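Local structure of vascular protein tyrosine phosphatase 1 (Rattus norvegicus, 3I36) at residues I240-S245 with G249-F254. The protein probably removes phosphate from phosphotyrosine residues of proteins, acting through this intracellular catalytic domain of a receptor-type tyrosine phosphatase. Residues are numbered along the deposited sequence; the frame is centred on the assembly and turned at random.
Sequences ILVHCS and GRTGTF
Buried packing of Cys244 on Thr251 and Arg250 joins the end of strand 240-243, inside the mixed sheet, to the first turn of helix 249-267, across the phosphate-binding loop (P-loop) at the heart of the phosphatase domain. The N-to-C directions of the two short segments, strand 240-243 and helix 249-254, make an angle of 138°. Cys244 is, in all likelihood, the nucleophile that forms the phosphocysteine intermediate, in the HCSAGVGR signature. Its SG is turned between its own backbone N and carbonyl carbon (chi1 37°) and so meets the start of the helix. Thr251 N gives Cys244 SG a weak hydrogen bond of 3.6 Å, bent to 145°. Thr251 OG1 lies 3.1 Å from Cys244 SG. Arg250 flanks the cysteine with its aliphatic root, Arg250 CB lying 3.9 Å from Cys244 CB, while its extended chain carries the guanidinium on to a salt bridge with Glu148 and a hydrogen bond to Leu143 O. The methyl CG2 of Thr251, anti to the backbone N, packs 3.6 Å from Val242 CG1. Two residues before the cysteine, both Val242 methyls lie against Phe254 CD2, the nearer, CG1, at 4.0 Å, so apolar packing continues behind Cys244. His243 points away from the helix and braces the loop instead: His243 ND1 donates a nearly straight 3.0 Å bond, in the ring plane, to a lone pair of Cys244 O, and NE2 is held by Tyr157. Replacing Thr251 by alanine removes OG1 and CG2 together, and the loss would probably leave a gap beside Val242 CG1 and the sulfur less firmly placed over the helix start. Facing the N-terminal turn and taking its weak N-H bond, the sulfur is placed as befits a nucleophile at the floor of a phosphate-binding loop.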
ATOM      1  N   ILE A 240       1.263  -8.145   2.396  1.00 10.09           N
ATOM      2  CA  ILE A 240       2.288  -7.130   2.234  1.00 10.50           C
ATOM      3  C   ILE A 240       1.708  -5.867   2.839  1.00  9.47           C
ATOM      4  O   ILE A 240       0.616  -5.430   2.467  1.00  9.30           O
ATOM      5  CB  ILE A 240       2.624  -6.871   0.756  1.00 12.64           C
ATOM      6  CG1 ILE A 240       3.093  -8.178   0.093  1.00 11.18           C
ATOM      7  CG2 ILE A 240       3.692  -5.773   0.624  1.00  8.50           C
ATOM      8  CD1 ILE A 240       3.066  -8.097  -1.401  1.00 14.88           C
ATOM      9  N   LEU A 241       2.434  -5.286   3.779  1.00  8.56           N
ATOM     10  CA  LEU A 241       1.950  -4.076   4.418  1.00 10.85           C
ATOM     11  C   LEU A 241       2.473  -2.935   3.567  1.00  8.85           C
ATOM     12  O   LEU A 241       3.677  -2.790   3.374  1.00 11.68           O
ATOM     13  CB  LEU A 241       2.471  -3.984   5.843  1.00 12.88           C
ATOM     14  CG  LEU A 241       1.981  -2.828   6.715  1.00 12.08           C
ATOM     15  CD1 LEU A 241       2.508  -3.053   8.113  1.00  9.96           C
ATOM     16  CD2 LEU A 241       2.461  -1.475   6.209  1.00 19.13           C
ATOM     17  N   VAL A 242       1.558  -2.153   3.021  1.00  8.25           N
ATOM     18  CA  VAL A 242       1.947  -1.065   2.139  1.00  7.44           C
ATOM     19  C   VAL A 242       1.449   0.209   2.756  1.00  9.52           C
ATOM     20  O   VAL A 242       0.325   0.268   3.224  1.00  9.51           O
ATOM     21  CB  VAL A 242       1.339  -1.215   0.751  1.00 10.10           C
ATOM     22  CG1 VAL A 242       1.866  -0.099  -0.187  1.00 12.57           C
ATOM     23  CG2 VAL A 242       1.684  -2.573   0.187  1.00  8.89           C
ATOM     24  N   HIS A 243       2.302   1.225   2.806  1.00 11.79           N
ATOM     25  CA  HIS A 243       1.856   2.499   3.347  1.00  9.27           C
ATOM     26  C   HIS A 243       2.634   3.615   2.701  1.00 13.61           C
ATOM     27  O   HIS A 243       3.745   3.414   2.206  1.00 13.05           O
ATOM     28  CB  HIS A 243       2.037   2.556   4.859  1.00 10.12           C
ATOM     29  CG  HIS A 243       3.462   2.723   5.280  1.00 12.36           C
ATOM     30  ND1 HIS A 243       4.048   3.958   5.433  1.00 15.70           N
ATOM     31  CD2 HIS A 243       4.421   1.810   5.561  1.00 10.52           C
ATOM     32  CE1 HIS A 243       5.309   3.805   5.807  1.00 16.21           C
ATOM     33  NE2 HIS A 243       5.564   2.511   5.885  1.00 12.48           N
ATOM     34  N   CYS A 244       2.027   4.791   2.686  1.00 12.44           N
ATOM     35  CA  CYS A 244       2.736   6.009   2.357  1.00 11.20           C
ATOM     36  C   CYS A 244       2.400   6.901   3.533  1.00 14.86           C
ATOM     37  O   CYS A 244       2.668   6.534   4.677  1.00 14.38           O
ATOM     38  CB  CYS A 244       2.239   6.587   1.028  1.00 10.70           C
ATOM     39  SG  CYS A 244       0.442   6.379   0.761  1.00 14.86           S
ATOM     40  N   SER A 245       1.776   8.041   3.267  1.00 13.01           N
ATOM     41  CA  SER A 245       1.278   8.955   4.290  0.50 13.53           C
ATOM     42  C   SER A 245      -0.062   8.462   4.826  1.00 12.96           C
ATOM     43  O   SER A 245      -0.215   7.962   5.946  1.00 11.08           O
ATOM     44  CB  SER A 245       1.056  10.335   3.646  0.50 12.49           C
ATOM     45  OG  SER A 245       0.191  10.257   2.502  0.50 11.74           O
ATOM     46  N   GLY A 249      -2.986   6.859  -1.588  1.00 13.17           N
ATOM     47  CA  GLY A 249      -2.620   7.301  -2.922  1.00 11.13           C
ATOM     48  C   GLY A 249      -1.506   6.464  -3.511  1.00 13.00           C
ATOM     49  O   GLY A 249      -1.731   5.594  -4.347  1.00 11.29           O
ATOM     50  N   ARG A 250      -0.280   6.754  -3.102  1.00 10.85           N
ATOM     51  CA  ARG A 250       0.855   5.970  -3.559  1.00 11.88           C
ATOM     52  C   ARG A 250       0.648   4.498  -3.251  1.00  9.20           C
ATOM     53  O   ARG A 250       0.957   3.622  -4.056  1.00 11.67           O
ATOM     54  CB  ARG A 250       2.104   6.465  -2.856  1.00  9.46           C
ATOM     55  CG  ARG A 250       2.426   7.883  -3.214  1.00 14.04           C
ATOM     56  CD  ARG A 250       3.642   8.356  -2.464  1.00 11.09           C
ATOM     57  NE  ARG A 250       3.769   9.803  -2.595  1.00 14.25           N
ATOM     58  CZ  ARG A 250       4.732  10.517  -2.027  1.00 18.67           C
ATOM     59  NH1 ARG A 250       4.778  11.841  -2.183  1.00 15.67           N
ATOM     60  NH2 ARG A 250       5.654   9.902  -1.310  1.00 17.80           N
ATOM     61  N   THR A 251       0.091   4.246  -2.078  1.00 10.61           N
ATOM     62  CA  THR A 251      -0.162   2.887  -1.629  1.00  9.18           C
ATOM     63  C   THR A 251      -1.095   2.182  -2.588  1.00 12.46           C
ATOM     64  O   THR A 251      -0.815   1.071  -3.025  1.00 12.40           O
ATOM     65  CB  THR A 251      -0.745   2.901  -0.216  1.00  8.36           C
ATOM     66  OG1 THR A 251       0.302   3.250   0.695  1.00 10.32           O
ATOM     67  CG2 THR A 251      -1.322   1.534   0.155  1.00  8.21           C
ATOM     68  N   GLY A 252      -2.201   2.834  -2.917  1.00 10.15           N
ATOM     69  CA  GLY A 252      -3.175   2.237  -3.816  1.00  8.44           C
ATOM     70  C   GLY A 252      -2.570   2.057  -5.185  1.00  8.51           C
ATOM     71  O   GLY A 252      -2.828   1.080  -5.872  1.00 10.82           O
ATOM     72  N   THR A 253      -1.763   3.026  -5.595  1.00 13.70           N
ATOM     73  CA  THR A 253      -1.110   2.950  -6.889  1.00  9.05           C
ATOM     74  C   THR A 253      -0.186   1.739  -6.931  1.00  8.64           C
ATOM     75  O   THR A 253      -0.224   0.950  -7.865  1.00  8.84           O
ATOM     76  CB  THR A 253      -0.343   4.251  -7.185  1.00 12.62           C
ATOM     77  OG1 THR A 253      -1.268   5.341  -7.156  1.00 12.85           O
ATOM     78  CG2 THR A 253       0.321   4.202  -8.555  1.00  9.02           C
ATOM     79  N   PHE A 254       0.620   1.578  -5.897  1.00  8.54           N
ATOM     80  CA  PHE A 254       1.528   0.454  -5.855  1.00 10.27           C
ATOM     81  C   PHE A 254       0.751  -0.867  -5.878  1.00 12.86           C
ATOM     82  O   PHE A 254       1.079  -1.796  -6.623  1.00 11.13           O
ATOM     83  CB  PHE A 254       2.374   0.519  -4.602  1.00  8.42           C
ATOM     84  CG  PHE A 254       3.248  -0.679  -4.428  1.00 10.89           C
ATOM     85  CD1 PHE A 254       4.490  -0.725  -5.033  1.00 11.61           C
ATOM     86  CD2 PHE A 254       2.811  -1.765  -3.710  1.00 12.06           C
ATOM     87  CE1 PHE A 254       5.297  -1.822  -4.902  1.00 14.31           C
ATOM     88  CE2 PHE A 254       3.616  -2.884  -3.577  1.00 11.35           C
ATOM     89  CZ  PHE A 254       4.870  -2.899  -4.176  1.00 12.50           C
TER